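Local coordinates for putative ATP-grasp superfamily protein (Archaeoglobus fulgidus, PDB 3DF7), which is of unknown function but belongs to the ATP-grasp superfamily and, as in its relatives, probably binds ATP, at residues S70-I75 with E96-S101; C134-K139 with H159-F164; G167-V172 with D233-D238. All coordinates share one frame; numbering follows the deposited sequence.

Interaction 1: residues S70-I75 with E96-S101; sequences SDAFLI and ENLGSS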
loop_
_atom_site.group_PDB
_atom_site.type_symbol
_atom_site.label_atom_id
_atom_site.label_comp_id
_atom_site.label_asym_id
_atom_site.label_seq_id
_atom_site.Cartn_x
_atom_site.Cartn_y
_atom_site.Cartn_z
ATOM N N SER A 70 17.832 14.198 7.870
ATOM C CA SER A 70 17.780 12.924 7.158
ATOM C C SER A 70 18.362 12.984 5.750
ATOM O O SER A 70 18.414 14.049 5.140
ATOM C CB SER A 70 16.330 12.438 7.089
ATOM O OG SER A 70 15.826 12.193 8.392
ATOM N N ASP A 71 18.799 11.830 5.245
ATOM C CA ASP A 71 19.366 11.733 3.903
ATOM C C ASP A 71 18.310 11.219 2.929
ATOM O O ASP A 71 18.408 11.421 1.722
ATOM C CB ASP A 71 20.570 10.793 3.899
ATOM C CG ASP A 71 21.719 11.322 4.734
ATOM O OD1 ASP A 71 22.179 12.451 4.459
ATOM O OD2 ASP A 71 22.160 10.614 5.665
ATOM N N ALA A 72 17.305 10.538 3.465
ATOM C CA ALA A 72 16.219 10.018 2.646
ATOM C C ALA A 72 14.987 9.886 3.524
ATOM O O ALA A 72 15.073 9.972 4.754
ATOM C CB ALA A 72 16.602 8.654 2.054
ATOM N N PHE A 73 13.834 9.696 2.897
ATOM C CA PHE A 73 12.610 9.536 3.660
ATOM C C PHE A 73 11.685 8.556 2.970
ATOM O O PHE A 73 11.799 8.309 1.766
ATOM C CB PHE A 73 11.898 10.890 3.853
ATOM C CG PHE A 73 11.204 11.407 2.619
ATOM C CD1 PHE A 73 9.928 10.957 2.275
ATOM C CD2 PHE A 73 11.823 12.346 1.800
ATOM C CE1 PHE A 73 9.281 11.437 1.132
ATOM C CE2 PHE A 73 11.185 12.833 0.655
ATOM C CZ PHE A 73 9.908 12.374 0.322
ATOM N N LEU A 74 10.783 7.986 3.756
ATOM C CA LEU A 74 9.787 7.053 3.257
ATOM C C LEU A 74 8.546 7.336 4.079
ATOM O O LEU A 74 8.531 7.123 5.293
ATOM C CB LEU A 74 10.219 5.597 3.457
ATOM C CG LEU A 74 9.161 4.610 2.943
ATOM C CD1 LEU A 74 8.947 4.822 1.432
ATOM C CD2 LEU A 74 9.591 3.183 3.236
ATOM N N ILE A 75 7.511 7.829 3.411
ATOM C CA ILE A 75 6.267 8.158 4.077
ATOM C C ILE A 75 5.161 7.188 3.687
ATOM O O ILE A 75 4.900 6.954 2.509
ATOM C CB ILE A 75 5.864 9.624 3.763
ATOM C CG1 ILE A 75 6.823 10.570 4.506
ATOM C CG2 ILE A 75 4.404 9.883 4.151
ATOM C CD1 ILE A 75 6.640 12.035 4.198
ATOM N N GLU A 96 16.165 12.896 -0.289
ATOM C CA GLU A 96 15.792 11.883 -1.269
ATOM C C GLU A 96 14.530 11.146 -0.848
ATOM O O GLU A 96 14.327 10.861 0.330
ATOM C CB GLU A 96 16.920 10.866 -1.470
ATOM C CG GLU A 96 16.690 9.953 -2.671
ATOM C CD GLU A 96 17.605 8.739 -2.696
ATOM O OE1 GLU A 96 18.830 8.902 -2.508
ATOM O OE2 GLU A 96 17.093 7.621 -2.916
ATOM N N ASN A 97 13.696 10.832 -1.830
ATOM C CA ASN A 97 12.435 10.133 -1.601
ATOM C C ASN A 97 12.569 8.677 -2.048
ATOM O O ASN A 97 12.857 8.412 -3.215
ATOM C CB ASN A 97 11.332 10.823 -2.406
ATOM C CG ASN A 97 9.949 10.282 -2.104
ATOM O OD1 ASN A 97 9.786 9.309 -1.364
ATOM N ND2 ASN A 97 8.936 10.918 -2.684
ATOM N N LEU A 98 12.371 7.739 -1.125
ATOM C CA LEU A 98 12.455 6.320 -1.466
ATOM C C LEU A 98 11.117 5.855 -2.028
ATOM O O LEU A 98 10.993 4.730 -2.514
ATOM C CB LEU A 98 12.816 5.471 -0.237
ATOM C CG LEU A 98 14.182 5.720 0.411
ATOM C CD1 LEU A 98 14.472 4.605 1.404
ATOM C CD2 LEU A 98 15.274 5.767 -0.655
ATOM N N GLY A 99 10.125 6.738 -1.952
ATOM C CA GLY A 99 8.791 6.447 -2.451
ATOM C C GLY A 99 8.467 7.254 -3.696
ATOM O O GLY A 99 9.366 7.804 -4.336
ATOM N N SER A 100 7.186 7.338 -4.037
ATOM C CA SER A 100 6.750 8.065 -5.226
ATOM C C SER A 100 6.681 9.581 -5.052
ATOM O O SER A 100 6.508 10.079 -3.940
ATOM C CB SER A 100 5.380 7.550 -5.679
ATOM O OG SER A 100 5.452 6.192 -6.088
ATOM N N SER A 101 6.812 10.309 -6.161
ATOM C CA SER A 101 6.760 11.771 -6.132
ATOM C C SER A 101 5.350 12.252 -5.808
ATOM O O SER A 101 4.373 11.555 -6.082
ATOM C CB SER A 101 7.179 12.350 -7.485
ATOM O OG SER A 101 6.151 12.177 -8.446
HETATM O O HOH W 1 19.942 9.692 -0.101
HETATM O O HOH W 2 19.404 13.529 0.446
HETATM O O HOH W 3 7.829 8.230 0.572
#
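A beta-alpha-beta unit brings 70-75 and 96-101 together: strand 72-76, helix 83-92 and the short strand 96-97, with F73 and N97 touching across the two strands. The strands run parallel. F73 N donates to E96 O at 2.9 Å, and L98 N returns to F73 O at 3.0 Å with a nearly straight N-H. E96 N reaches D71 O only weakly; one water donates to D71 O and to E96 OE1. The F73 ring carries the side-chain contact. Its CG sits between the backbone N and the carbonyl carbon (chi1 75°), and the ring reaches N97. N97 CA lies over one ring face, a CH-pi contact with CA 4.0 Å from the F73 ring centroid. The N97 amide lies close to the outer end of the ring, CG 3.2 Å from F73 CZ, with ring and amide planes 25° apart. The amide is also held within 96-101: G99 N donates to N97 OD1 at 2.7 Å, closing an Asx turn, and N97 ND2 reaches S100 O weakly. A water bridges N97 OD1 and I75 N. An alanine at F73 would probably open a gap beneath N97 and leave its amide without the ring that it packs on. On the other face, A72 CB meets L98 CG at 4.1 Å. Helix 83-92 touches F73 through A91 and N97 through T88. Strand 3-8 pairs with 72-76 on the side away from 96-97. This is the parallel strand pair of a beta-alpha-beta crossover, at the edge of an alpha/beta sheet ordered 40-42, 3-8, 72-76, 96-97.

Interaction 2: residues C134-K139 with H159-F164; sequences CKFIIK and HIAQEF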
loop_
_atom_site.group_PDB
_atom_site.type_symbol
_atom_site.label_atom_id
_atom_site.label_comp_id
_atom_site.label_asym_id
_atom_site.label_seq_id
_atom_site.Cartn_x
_atom_site.Cartn_y
_atom_site.Cartn_z
ATOM N N CYS A 134 -24.193 -0.504 -16.230
ATOM C CA CYS A 134 -23.719 -1.819 -15.812
ATOM C C CYS A 134 -23.701 -1.896 -14.290
ATOM O O CYS A 134 -23.756 -0.872 -13.614
ATOM C CB CYS A 134 -22.305 -2.065 -16.345
ATOM S SG CYS A 134 -21.070 -0.858 -15.771
ATOM N N LYS A 135 -23.632 -3.112 -13.755
ATOM C CA LYS A 135 -23.571 -3.291 -12.310
ATOM C C LYS A 135 -22.361 -2.506 -11.822
ATOM O O LYS A 135 -21.247 -2.689 -12.325
ATOM C CB LYS A 135 -23.403 -4.769 -11.964
ATOM C CG LYS A 135 -23.189 -5.040 -10.485
ATOM C CD LYS A 135 -22.909 -6.508 -10.250
ATOM C CE LYS A 135 -22.666 -6.804 -8.784
ATOM N NZ LYS A 135 -22.458 -8.261 -8.546
ATOM N N PHE A 136 -22.578 -1.629 -10.847
ATOM C CA PHE A 136 -21.493 -0.808 -10.330
ATOM C C PHE A 136 -21.590 -0.589 -8.828
ATOM O O PHE A 136 -22.624 -0.838 -8.213
ATOM C CB PHE A 136 -21.493 0.553 -11.042
ATOM C CG PHE A 136 -22.604 1.474 -10.602
ATOM C CD1 PHE A 136 -22.401 2.389 -9.569
ATOM C CD2 PHE A 136 -23.861 1.407 -11.201
ATOM C CE1 PHE A 136 -23.431 3.229 -9.138
ATOM C CE2 PHE A 136 -24.901 2.239 -10.780
ATOM C CZ PHE A 136 -24.689 3.151 -9.748
ATOM N N ILE A 137 -20.490 -0.136 -8.243
ATOM C CA ILE A 137 -20.450 0.170 -6.823
ATOM C C ILE A 137 -19.914 1.586 -6.759
ATOM O O ILE A 137 -19.331 2.073 -7.727
ATOM C CB ILE A 137 -19.493 -0.764 -6.045
ATOM C CG1 ILE A 137 -18.106 -0.758 -6.693
ATOM C CG2 ILE A 137 -20.060 -2.175 -6.001
ATOM C CD1 ILE A 137 -17.090 -1.609 -5.955
ATOM N N ILE A 138 -20.127 2.263 -5.640
ATOM C CA ILE A 138 -19.609 3.612 -5.511
ATOM C C ILE A 138 -18.451 3.591 -4.529
ATOM O O ILE A 138 -18.365 2.709 -3.677
ATOM C CB ILE A 138 -20.677 4.607 -5.008
ATOM C CG1 ILE A 138 -21.181 4.192 -3.622
ATOM C CG2 ILE A 138 -21.813 4.694 -6.010
ATOM C CD1 ILE A 138 -21.982 5.273 -2.925
ATOM N N LYS A 139 -17.544 4.547 -4.675
ATOM C CA LYS A 139 -16.407 4.650 -3.773
ATOM C C LYS A 139 -15.894 6.083 -3.766
ATOM O O LYS A 139 -16.000 6.793 -4.766
ATOM C CB LYS A 139 -15.304 3.670 -4.186
ATOM C CG LYS A 139 -14.750 3.857 -5.582
ATOM C CD LYS A 139 -14.284 2.522 -6.170
ATOM C CE LYS A 139 -13.283 1.807 -5.277
ATOM N NZ LYS A 139 -12.919 0.465 -5.823
ATOM N N HIS A 159 -17.751 11.083 -4.844
ATOM C CA HIS A 159 -17.607 9.659 -5.147
ATOM C C HIS A 159 -17.581 9.413 -6.650
ATOM O O HIS A 159 -17.912 10.290 -7.449
ATOM C CB HIS A 159 -18.781 8.849 -4.579
ATOM C CG HIS A 159 -18.709 8.597 -3.105
ATOM N ND1 HIS A 159 -18.765 9.607 -2.169
ATOM C CD2 HIS A 159 -18.623 7.441 -2.405
ATOM C CE1 HIS A 159 -18.721 9.085 -0.957
ATOM N NE2 HIS A 159 -18.634 7.771 -1.072
ATOM N N ILE A 160 -17.178 8.207 -7.031
ATOM C CA ILE A 160 -17.190 7.827 -8.433
ATOM C C ILE A 160 -18.024 6.561 -8.498
ATOM O O ILE A 160 -18.226 5.886 -7.484
ATOM C CB ILE A 160 -15.781 7.492 -8.999
ATOM C CG1 ILE A 160 -15.166 6.321 -8.226
ATOM C CG2 ILE A 160 -14.894 8.718 -8.958
ATOM C CD1 ILE A 160 -14.002 5.660 -8.948
ATOM N N ALA A 161 -18.531 6.261 -9.685
ATOM C CA ALA A 161 -19.296 5.051 -9.906
ATOM C C ALA A 161 -18.314 4.181 -10.673
ATOM O O ALA A 161 -17.616 4.676 -11.559
ATOM C CB ALA A 161 -20.528 5.345 -10.764
ATOM N N GLN A 162 -18.232 2.902 -10.330
ATOM C CA GLN A 162 -17.310 2.029 -11.036
ATOM C C GLN A 162 -17.845 0.627 -11.214
ATOM O O GLN A 162 -18.295 -0.017 -10.263
ATOM C CB GLN A 162 -15.956 1.973 -10.325
ATOM C CG GLN A 162 -14.903 1.194 -11.111
ATOM C CD GLN A 162 -13.509 1.353 -10.542
ATOM O OE1 GLN A 162 -13.187 0.807 -9.486
ATOM N NE2 GLN A 162 -12.672 2.116 -11.239
ATOM N N GLU A 163 -17.789 0.169 -12.457
ATOM C CA GLU A 163 -18.241 -1.163 -12.826
ATOM C C GLU A 163 -17.660 -2.208 -11.884
ATOM O O GLU A 163 -16.467 -2.192 -11.573
ATOM C CB GLU A 163 -17.821 -1.454 -14.275
ATOM C CG GLU A 163 -17.806 -2.934 -14.661
ATOM C CD GLU A 163 -17.355 -3.163 -16.092
ATOM O OE1 GLU A 163 -16.516 -2.385 -16.586
ATOM O OE2 GLU A 163 -17.827 -4.130 -16.720
ATOM N N PHE A 164 -18.512 -3.115 -11.419
ATOM C CA PHE A 164 -18.063 -4.168 -10.524
ATOM C C PHE A 164 -17.491 -5.295 -11.364
ATOM O O PHE A 164 -18.160 -5.816 -12.262
ATOM C CB PHE A 164 -19.224 -4.709 -9.689
ATOM C CG PHE A 164 -18.814 -5.762 -8.702
ATOM C CD1 PHE A 164 -18.218 -5.410 -7.496
ATOM C CD2 PHE A 164 -18.990 -7.112 -8.994
ATOM C CE1 PHE A 164 -17.800 -6.389 -6.590
ATOM C CE2 PHE A 164 -18.577 -8.098 -8.096
ATOM C CZ PHE A 164 -17.981 -7.733 -6.892
HETATM O O HOH W 4 -20.381 -5.030 -13.627
#
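F164 N and K135 O start a ladder of five backbone hydrogen bonds between 134-139 and 159-164, an antiparallel strand pair in a small sheet of the ATP-grasp domain. The F164 N to K135 O bond is 2.9 Å long and nearly straight at N-H. K135 O also accepts from a water that donates to F164 O as well, so this carbonyl has two donors. I137 and Q162 form a hydrogen-bonded pair in both directions, and Q162 N to I137 O is 2.9 Å. K139 and I160 repeat the pattern. There I160 N donates to K139 O at 2.9 Å, while K139 N to I160 O is longer at 3.2 Å. In the non-hydrogen-bonded pair I138 and A161, I138 CA makes a CA-H...O contact with I160 O. The polar ends of Q162 and E163 are held outside the pair: Q162 NE2 donates to T127 OG1, and E163 OE1 accepts from Q126 N. K139 NZ comes no closer than 3.7 Å to Q162 OE1. Among the apolar parts, K139 CG packs on I160 CG1 at 3.6 Å and F136 CD1 on A161 CB at 3.7 Å. The K135 chain is extended and runs side by side with F164, its CE near ring atom CD2. Strand 159-163 is the middle strand of three, with 127-128 beyond it and 136-140 at the other edge. Helix 111-118 touches K139 and I160 through K111, and I243 of strand 240-246 touches K139 and Q162.

Interaction 3: residues G167-V172 with D233-D238; sequences GINLSV and DIVYSD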
loop_
_atom_site.group_PDB
_atom_site.type_symbol
_atom_site.label_atom_id
_atom_site.label_comp_id
_atom_site.label_asym_id
_atom_site.label_seq_id
_atom_site.Cartn_x
_atom_site.Cartn_y
_atom_site.Cartn_z
ATOM N N GLY A 167 -14.387 -11.608 -10.052
ATOM C CA GLY A 167 -13.262 -12.492 -10.288
ATOM C C GLY A 167 -12.280 -12.545 -9.138
ATOM O O GLY A 167 -12.593 -12.158 -8.018
ATOM N N ILE A 168 -11.079 -13.029 -9.428
ATOM C CA ILE A 168 -10.020 -13.149 -8.432
ATOM C C ILE A 168 -9.489 -11.763 -8.073
ATOM O O ILE A 168 -9.057 -11.020 -8.958
ATOM C CB ILE A 168 -8.852 -13.985 -8.991
ATOM C CG1 ILE A 168 -9.389 -15.295 -9.571
ATOM C CG2 ILE A 168 -7.823 -14.250 -7.898
ATOM C CD1 ILE A 168 -8.360 -16.100 -10.349
ATOM N N ASN A 169 -9.526 -11.412 -6.787
ATOM C CA ASN A 169 -9.018 -10.115 -6.336
ATOM C C ASN A 169 -7.549 -10.257 -5.969
ATOM O O ASN A 169 -7.187 -11.072 -5.124
ATOM C CB ASN A 169 -9.816 -9.601 -5.137
ATOM C CG ASN A 169 -11.164 -9.032 -5.541
ATOM O OD1 ASN A 169 -12.006 -9.738 -6.091
ATOM N ND2 ASN A 169 -11.367 -7.746 -5.281
ATOM N N LEU A 170 -6.708 -9.453 -6.607
ATOM C CA LEU A 170 -5.271 -9.526 -6.386
ATOM C C LEU A 170 -4.614 -8.159 -6.281
ATOM O O LEU A 170 -5.250 -7.123 -6.475
ATOM C CB LEU A 170 -4.622 -10.268 -7.553
ATOM C CG LEU A 170 -5.211 -11.626 -7.931
ATOM C CD1 LEU A 170 -4.782 -11.999 -9.344
ATOM C CD2 LEU A 170 -4.758 -12.668 -6.919
ATOM N N SER A 171 -3.326 -8.177 -5.963
ATOM C CA SER A 171 -2.532 -6.962 -5.894
ATOM C C SER A 171 -1.122 -7.378 -6.298
ATOM O O SER A 171 -0.696 -8.506 -6.025
ATOM C CB SER A 171 -2.545 -6.354 -4.482
ATOM O OG SER A 171 -1.760 -7.089 -3.567
ATOM N N VAL A 172 -0.417 -6.486 -6.983
ATOM C CA VAL A 172 0.942 -6.768 -7.421
ATOM C C VAL A 172 1.877 -5.760 -6.780
ATOM O O VAL A 172 1.647 -4.548 -6.867
ATOM C CB VAL A 172 1.071 -6.664 -8.957
ATOM C CG1 VAL A 172 2.505 -6.973 -9.386
ATOM C CG2 VAL A 172 0.103 -7.635 -9.624
ATOM N N ASP A 233 -3.748 -2.770 -7.434
ATOM C CA ASP A 233 -4.891 -3.640 -7.177
ATOM C C ASP A 233 -5.520 -4.056 -8.501
ATOM O O ASP A 233 -5.793 -3.219 -9.364
ATOM C CB ASP A 233 -5.941 -2.937 -6.315
ATOM C CG ASP A 233 -5.551 -2.868 -4.851
ATOM O OD1 ASP A 233 -4.572 -3.538 -4.453
ATOM O OD2 ASP A 233 -6.234 -2.143 -4.099
ATOM N N ILE A 234 -5.749 -5.355 -8.643
ATOM C CA ILE A 234 -6.312 -5.915 -9.857
ATOM C C ILE A 234 -7.362 -6.985 -9.587
ATOM O O ILE A 234 -7.305 -7.691 -8.582
ATOM C CB ILE A 234 -5.187 -6.552 -10.721
ATOM C CG1 ILE A 234 -4.410 -5.451 -11.447
ATOM C CG2 ILE A 234 -5.772 -7.546 -11.726
ATOM C CD1 ILE A 234 -3.162 -5.943 -12.127
ATOM N N VAL A 235 -8.339 -7.080 -10.480
ATOM C CA VAL A 235 -9.355 -8.118 -10.382
ATOM C C VAL A 235 -9.252 -8.878 -11.697
ATOM O O VAL A 235 -9.293 -8.277 -12.775
ATOM C CB VAL A 235 -10.786 -7.556 -10.240
ATOM C CG1 VAL A 235 -11.788 -8.715 -10.229
ATOM C CG2 VAL A 235 -10.906 -6.749 -8.953
ATOM N N TYR A 236 -9.087 -10.192 -11.614
ATOM C CA TYR A 236 -8.990 -10.996 -12.819
ATOM C C TYR A 236 -10.302 -11.721 -13.078
ATOM O O TYR A 236 -10.662 -12.649 -12.348
ATOM C CB TYR A 236 -7.864 -12.030 -12.706
ATOM C CG TYR A 236 -7.574 -12.743 -14.009
ATOM C CD1 TYR A 236 -6.544 -12.315 -14.846
ATOM C CD2 TYR A 236 -8.354 -13.825 -14.426
ATOM C CE1 TYR A 236 -6.298 -12.944 -16.064
ATOM C CE2 TYR A 236 -8.116 -14.460 -15.642
ATOM C CZ TYR A 236 -7.088 -14.015 -16.455
ATOM O OH TYR A 236 -6.846 -14.637 -17.656
ATOM N N SER A 237 -11.014 -11.285 -14.112
ATOM C CA SER A 237 -12.269 -11.917 -14.498
ATOM C C SER A 237 -11.879 -12.855 -15.631
ATOM O O SER A 237 -11.591 -14.027 -15.399
ATOM C CB SER A 237 -13.268 -10.865 -14.985
ATOM O OG SER A 237 -12.693 -10.032 -15.975
ATOM N N ASP A 238 -11.861 -12.331 -16.853
ATOM C CA ASP A 238 -11.447 -13.115 -18.007
ATOM C C ASP A 238 -10.104 -12.526 -18.434
ATOM O O ASP A 238 -9.414 -13.067 -19.294
ATOM C CB ASP A 238 -12.472 -13.003 -19.142
ATOM C CG ASP A 238 -12.582 -11.597 -19.693
ATOM O OD1 ASP A 238 -12.860 -10.668 -18.910
ATOM O OD2 ASP A 238 -12.397 -11.421 -20.916
#
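N169 and V235 lie side by side and point the same way in the large antiparallel sheet of the ATP-grasp domain. They form a non-hydrogen-bonded pair, and V235 CG2 is the methyl that meets the N169 amide group. V235 CG1, anti to its backbone N (chi1 177°), instead reaches back to G167 N at 3.9 Å. S171 and D233 share this face. D233 OD1 approaches S171 CB at 3.5 Å, while S171 OG bonds to N186 on the next strand. The other face carries I168, Y236, L170 and I234. I168 and Y236 meet at their roots, CB to CB at 4.3 Å. The Y236 ring then leads away from 167-172, and its OH bonds to E211 OE1 of helix 206-220. That helix also packs on V172, I234 and Y236 through V212. V172 CG2 touches I234 CD1 at 4.4 Å. Four backbone bonds hold the strands: I168 pairs with Y236 and L170 with I234, each in both directions. L170 N to I234 O is short at 2.7 Å. I234 N donates to L170 O at 2.8 Å, from above that carbonyl's plane. G167 sits at the end of the pair, where a side chain would run into Y236 O and the carbonyl before it. Without one, G167 CA comes within 3.3 Å of Y236 O in a CA-H...O contact.

How the interactions relate
From the N terminus, interaction 1 comes first. It closes a loop of 20 residues that holds helix 83-92 and ties the last two strands of the four-stranded parallel sheet. Interaction 2 follows and closes 19 residues with no helix, joining two strands of the three-stranded sheet. Interaction 3 begins just after it in sequence and closes a longer loop of 60 residues, joining two strands of the eight-stranded sheet. The loops run in series, so none nests or crosses. Interactions 2 and 3 lie in the ATP-grasp range, with centres about 16 Å apart. Interaction 1 is across the chain's centre, about 34 Å and about 29 Å from them, centre to centre.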